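Local coordinates for protein insulinase family protease (Yersinia pestis, PDB 3GO9) that is a predicted protease of the insulinase (M16) family whose activity and substrates remain to be established, at residues A265-S270 with L441-P446; G318-V323 with A331-T336. All coordinates share one frame; numbering follows the deposited sequence.

Interaction 1: residues A265-S270 with L441-P446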
loop_
_atom_site.group_PDB
_atom_site.type_symbol
_atom_site.label_atom_id
_atom_site.label_comp_id
_atom_site.label_asym_id
_atom_site.label_seq_id
_atom_site.Cartn_x
_atom_site.Cartn_y
_atom_site.Cartn_z
ATOM N N ALA A 265 -17.198 -12.403 12.254
ATOM C CA ALA A 265 -17.725 -13.111 13.458
ATOM C C ALA A 265 -18.700 -12.251 14.249
ATOM O O ALA A 265 -19.691 -12.729 14.829
ATOM C CB ALA A 265 -16.600 -13.595 14.375
ATOM N N GLN A 266 -18.412 -10.951 14.278
ATOM C CA GLN A 266 -19.202 -10.004 15.062
ATOM C C GLN A 266 -19.175 -8.669 14.333
ATOM O O GLN A 266 -18.563 -8.571 13.272
ATOM C CB GLN A 266 -18.675 -9.872 16.494
ATOM C CG GLN A 266 -17.281 -9.358 16.659
ATOM C CD GLN A 266 -16.168 -10.389 16.362
ATOM O OE1 GLN A 266 -15.913 -11.314 17.170
ATOM N NE2 GLN A 266 -15.478 -10.208 15.223
ATOM N N ASP A 267 -19.849 -7.659 14.868
ATOM C CA ASP A 267 -19.879 -6.345 14.174
ATOM C C ASP A 267 -18.512 -5.688 14.198
ATOM O O ASP A 267 -17.749 -5.869 15.131
ATOM C CB ASP A 267 -20.886 -5.370 14.814
ATOM C CG ASP A 267 -22.336 -5.763 14.602
ATOM O OD1 ASP A 267 -22.593 -6.781 13.948
ATOM O OD2 ASP A 267 -23.237 -5.062 15.116
ATOM N N THR A 268 -18.235 -4.858 13.191
ATOM C CA THR A 268 -17.204 -3.840 13.344
ATOM C C THR A 268 -17.842 -2.523 12.983
ATOM O O THR A 268 -18.291 -2.368 11.863
ATOM C CB THR A 268 -15.995 -4.070 12.425
ATOM O OG1 THR A 268 -15.365 -5.312 12.812
ATOM C CG2 THR A 268 -15.012 -2.941 12.551
ATOM N N LEU A 269 -17.939 -1.599 13.926
ATOM C CA LEU A 269 -18.260 -0.232 13.591
ATOM C C LEU A 269 -16.985 0.544 13.340
ATOM O O LEU A 269 -16.114 0.626 14.222
ATOM C CB LEU A 269 -19.039 0.428 14.770
ATOM C CG LEU A 269 -19.326 1.920 14.557
ATOM C CD1 LEU A 269 -20.256 2.055 13.337
ATOM C CD2 LEU A 269 -19.975 2.550 15.771
ATOM N N SER A 270 -16.873 1.132 12.140
ATOM C CA SER A 270 -15.706 1.926 11.788
ATOM C C SER A 270 -16.118 3.403 11.793
ATOM O O SER A 270 -17.167 3.764 11.258
ATOM C CB SER A 270 -15.104 1.498 10.459
ATOM O OG SER A 270 -14.634 0.117 10.550
ATOM N N LEU A 441 -19.850 6.902 9.796
ATOM C CA LEU A 441 -20.093 5.622 10.467
ATOM C C LEU A 441 -20.316 4.515 9.475
ATOM O O LEU A 441 -21.303 4.520 8.723
ATOM C CB LEU A 441 -21.274 5.674 11.421
ATOM C CG LEU A 441 -21.281 6.749 12.481
ATOM C CD1 LEU A 441 -22.569 6.631 13.358
ATOM C CD2 LEU A 441 -20.025 6.665 13.311
ATOM N N VAL A 442 -19.451 3.509 9.524
ATOM C CA VAL A 442 -19.575 2.368 8.629
ATOM C C VAL A 442 -19.695 1.110 9.491
ATOM O O VAL A 442 -18.733 0.714 10.123
ATOM C CB VAL A 442 -18.388 2.282 7.690
ATOM C CG1 VAL A 442 -18.552 0.983 6.835
ATOM C CG2 VAL A 442 -18.253 3.551 6.820
ATOM N N LEU A 443 -20.852 0.488 9.470
ATOM C CA LEU A 443 -21.127 -0.686 10.324
ATOM C C LEU A 443 -21.106 -1.911 9.451
ATOM O O LEU A 443 -21.968 -2.034 8.573
ATOM C CB LEU A 443 -22.492 -0.590 10.958
ATOM C CG LEU A 443 -22.819 -1.767 11.899
ATOM C CD1 LEU A 443 -21.874 -1.869 13.084
ATOM C CD2 LEU A 443 -24.219 -1.659 12.354
HETATM N N MSE A 444 -20.202 -2.832 9.756
HETATM C CA MSE A 444 -20.219 -4.129 9.068
HETATM C C MSE A 444 -20.966 -5.086 9.997
HETATM O O MSE A 444 -20.674 -5.121 11.183
HETATM C CB MSE A 444 -18.826 -4.646 8.841
HETATM C CG MSE A 444 -17.819 -3.597 8.562
HETATM SE SE MSE A 444 -18.012 -2.879 6.761
HETATM C CE MSE A 444 -17.038 -4.407 6.082
ATOM N N GLN A 445 -21.949 -5.799 9.469
ATOM C CA GLN A 445 -22.629 -6.858 10.225
ATOM C C GLN A 445 -22.389 -8.247 9.627
ATOM O O GLN A 445 -22.181 -8.374 8.412
ATOM C CB GLN A 445 -24.091 -6.586 10.254
ATOM C CG GLN A 445 -24.400 -5.377 11.106
ATOM C CD GLN A 445 -25.851 -5.123 11.234
ATOM O OE1 GLN A 445 -26.389 -4.257 10.536
ATOM N NE2 GLN A 445 -26.512 -5.849 12.124
ATOM N N PRO A 446 -22.376 -9.285 10.485
ATOM C CA PRO A 446 -22.297 -10.671 9.917
ATOM C C PRO A 446 -23.525 -11.031 9.119
ATOM O O PRO A 446 -24.632 -10.613 9.474
ATOM C CB PRO A 446 -22.230 -11.547 11.175
ATOM C CG PRO A 446 -21.683 -10.640 12.264
ATOM C CD PRO A 446 -22.325 -9.299 11.962
#
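Thr268 and Met444, a selenomethionine, face each other as an antiparallel hydrogen-bonded pair. Thr268 N reaches Met444 O at 3.2 Å, and the return bond from Met444 N to Thr268 O is shorter and nearly straight (2.9 Å, 175°). Ser270 and Val442 repeat the exchange, Ser270 N lying 2.8 Å from Val442 O. Between these two pairs sits the non-hydrogen-bonded pair of Leu269 and Leu443. CG of both leucines is anti to the backbone N (chi1 175° and -178°), and CD1 of Leu443 lies 4.0 Å from Leu269 CB, while CD1 of Leu269 packs 4.2 Å from Leu441 CB. Beyond the Thr268-Met444 pair, the carboxylate of Asp267 lies beside the Gln445 side chain, both pointing the same way, and OD1 of Asp267 approaches Pro446 CD at 3.2 Å. The proline ring in turn rests its CG against Gln266 CA (3.8 Å). The amide of Gln445 is fixed from outside, by Ser258, Glu449, Pro450 and Val452. This is antiparallel pairing inside a mixed sheet backed by a helix, as in the α/β fold of M16 peptidases: helix 341-358 covers the leucine face through Leu341, strand 257-261 flanks 441-446, and strand 327-336 bonds to 267-270.

Interaction 2: residues G318-V323 with A331-T336. With ZN (zinc ion), chain E.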
loop_
_atom_site.group_PDB
_atom_site.type_symbol
_atom_site.label_atom_id
_atom_site.label_comp_id
_atom_site.label_asym_id
_atom_site.label_seq_id
_atom_site.Cartn_x
_atom_site.Cartn_y
_atom_site.Cartn_z
ATOM N N GLY A 318 -9.269 -1.308 16.847
ATOM C CA GLY A 318 -8.282 -1.325 15.789
ATOM C C GLY A 318 -8.112 0.088 15.258
ATOM O O GLY A 318 -8.972 0.909 15.438
ATOM N N PHE A 319 -6.951 0.397 14.711
ATOM C CA PHE A 319 -6.747 1.720 14.115
ATOM C C PHE A 319 -5.805 1.661 12.930
ATOM O O PHE A 319 -4.754 1.001 12.981
ATOM C CB PHE A 319 -6.181 2.677 15.136
ATOM C CG PHE A 319 -6.146 4.098 14.658
ATOM C CD1 PHE A 319 -7.323 4.800 14.456
ATOM C CD2 PHE A 319 -4.950 4.733 14.380
ATOM C CE1 PHE A 319 -7.317 6.109 13.994
ATOM C CE2 PHE A 319 -4.946 6.045 13.925
ATOM C CZ PHE A 319 -6.139 6.719 13.727
ATOM N N ASP A 320 -6.132 2.347 11.851
ATOM C CA ASP A 320 -5.163 2.358 10.764
ATOM C C ASP A 320 -5.432 3.506 9.865
ATOM O O ASP A 320 -6.517 4.112 9.925
ATOM C CB ASP A 320 -5.209 1.054 9.967
ATOM C CG ASP A 320 -6.586 0.731 9.460
ATOM O OD1 ASP A 320 -7.174 1.513 8.713
ATOM O OD2 ASP A 320 -7.093 -0.348 9.789
ATOM N N CYS A 321 -4.398 3.830 9.113
ATOM C CA CYS A 321 -4.426 4.872 8.126
ATOM C C CYS A 321 -3.886 4.244 6.860
ATOM O O CYS A 321 -3.025 3.341 6.885
ATOM C CB CYS A 321 -3.508 6.023 8.482
ATOM S SG CYS A 321 -4.067 7.258 9.756
ATOM N N ARG A 322 -4.383 4.698 5.742
ATOM C CA ARG A 322 -3.789 4.335 4.476
ATOM C C ARG A 322 -3.923 5.491 3.506
ATOM O O ARG A 322 -4.818 6.332 3.620
ATOM C CB ARG A 322 -4.438 3.115 3.869
ATOM C CG ARG A 322 -5.846 3.361 3.345
ATOM C CD ARG A 322 -6.657 2.063 3.183
ATOM N NE ARG A 322 -6.466 1.211 4.346
ATOM C CZ ARG A 322 -6.838 -0.062 4.453
ATOM N NH1 ARG A 322 -7.458 -0.680 3.463
ATOM N NH2 ARG A 322 -6.572 -0.717 5.578
ATOM N N VAL A 323 -2.994 5.524 2.573
ATOM C CA VAL A 323 -3.069 6.449 1.437
ATOM C C VAL A 323 -3.115 5.564 0.220
ATOM O O VAL A 323 -2.203 4.769 -0.013
ATOM C CB VAL A 323 -1.852 7.386 1.368
ATOM C CG1 VAL A 323 -1.948 8.260 0.132
ATOM C CG2 VAL A 323 -1.770 8.197 2.584
ATOM N N ALA A 331 -9.157 5.375 10.040
ATOM C CA ALA A 331 -10.279 4.674 10.653
ATOM C C ALA A 331 -9.984 4.198 12.075
ATOM O O ALA A 331 -8.886 3.698 12.348
ATOM C CB ALA A 331 -10.672 3.447 9.803
ATOM N N ILE A 332 -10.988 4.304 12.937
ATOM C CA ILE A 332 -11.035 3.634 14.248
ATOM C C ILE A 332 -12.041 2.541 14.122
ATOM O O ILE A 332 -13.204 2.777 13.826
ATOM C CB ILE A 332 -11.459 4.585 15.387
ATOM C CG1 ILE A 332 -10.562 5.800 15.342
ATOM C CG2 ILE A 332 -11.529 3.793 16.706
ATOM C CD1 ILE A 332 -11.023 6.978 16.185
ATOM N N HIS A 333 -11.599 1.309 14.394
ATOM C CA HIS A 333 -12.470 0.174 14.285
ATOM C C HIS A 333 -12.852 -0.353 15.657
ATOM O O HIS A 333 -11.991 -0.611 16.515
ATOM C CB HIS A 333 -11.768 -0.966 13.574
ATOM C CG HIS A 333 -11.269 -0.627 12.217
ATOM N ND1 HIS A 333 -12.111 -0.283 11.187
ATOM C CD2 HIS A 333 -10.025 -0.703 11.687
ATOM C CE1 HIS A 333 -11.403 -0.114 10.087
ATOM N NE2 HIS A 333 -10.135 -0.349 10.365
ATOM N N LEU A 334 -14.150 -0.513 15.866
ATOM C CA LEU A 334 -14.689 -1.070 17.079
ATOM C C LEU A 334 -15.253 -2.419 16.765
ATOM O O LEU A 334 -16.315 -2.541 16.194
ATOM C CB LEU A 334 -15.819 -0.194 17.639
ATOM C CG LEU A 334 -15.522 1.173 18.217
ATOM C CD1 LEU A 334 -14.927 2.130 17.186
ATOM C CD2 LEU A 334 -16.813 1.748 18.853
ATOM N N ASN A 335 -14.550 -3.469 17.202
ATOM C CA ASN A 335 -15.027 -4.824 16.954
ATOM C C ASN A 335 -15.818 -5.250 18.184
ATOM O O ASN A 335 -15.282 -5.241 19.304
ATOM C CB ASN A 335 -13.856 -5.788 16.671
ATOM C CG ASN A 335 -14.325 -7.221 16.400
ATOM O OD1 ASN A 335 -14.773 -7.555 15.288
ATOM N ND2 ASN A 335 -14.277 -8.058 17.435
ATOM N N THR A 336 -17.097 -5.535 17.992
ATOM C CA THR A 336 -18.018 -5.729 19.085
ATOM C C THR A 336 -19.191 -6.598 18.685
ATOM O O THR A 336 -19.697 -6.480 17.564
ATOM C CB THR A 336 -18.576 -4.379 19.587
ATOM O OG1 THR A 336 -19.590 -4.616 20.579
ATOM C CG2 THR A 336 -19.144 -3.534 18.409
HETATM ZN ZN ZN E . -8.732 -0.259 8.750
HETATM O O HOH W 1 -9.663 0.443 7.030
HETATM O O HOH W 2 -8.283 -2.272 8.371
#
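His333 and Gly318 have the most surface buried here, and they form an antiparallel hydrogen-bonded pair. Gly318 N uses an in-plane lone pair of His333 O at 2.8 Å; His333 N returns a bond to Gly318 O from above the carbonyl plane, 43° out of it. The next hydrogen-bonded pair places Ala331 opposite Asp320, with Ala331 N 2.9 Å from Asp320 O and nearly in line with the C=O bond. The imidazole of His333 and the carboxylate of Asp320 thus leave the same face of the hairpin and converge on a zinc ion. His333 NE2 binds the zinc at 2.1 Å, whereas Asp320 grips the same ion unevenly, OD2 at 1.9 Å and OD1 at 2.4 Å; the two flat groups are turned 56° apart. Set between the backbone N and the carbonyl carbon (chi1 54°), Asp320 CG lies nearer His333 than CB does. The ND1 side of His333 is hydrogen-bonded to Ser270 OG, a second-shell bond that, with the zinc on NE2, holds the ring's orientation. On the reverse face, CG1 of Ile332 meets the edge of the Phe319 ring, 3.5 Å from Phe319 CE1. The Cys321-Cys330 disulfide ties the strands further toward the turn. Two waters complete the zinc shell, and with its two protein ligands on adjacent strands this is a metal site on the face of a β-hairpin, within the inactive domain of the M16 family.

In the fold
From the N terminus, the chain first builds the seven-stranded sheet, then enters the second, five-stranded one through strand 257-261. Strand 267-276 follows, and its start, 265-270, pairs with 441-446 after some 170 further residues. Interaction 1 therefore closes a long, largely helical loop. Interaction 2 closes a far shorter one, the hairpin of strands 316-324 and 327-336, and lies wholly within the longer loop, so the two contacts nest without crossing. Strands 267-276 and 327-336 are neighbours in one sheet, which links the contacts directly. Together they join four of the five strands, from the late strand 440-446 to the edge strand 316-324.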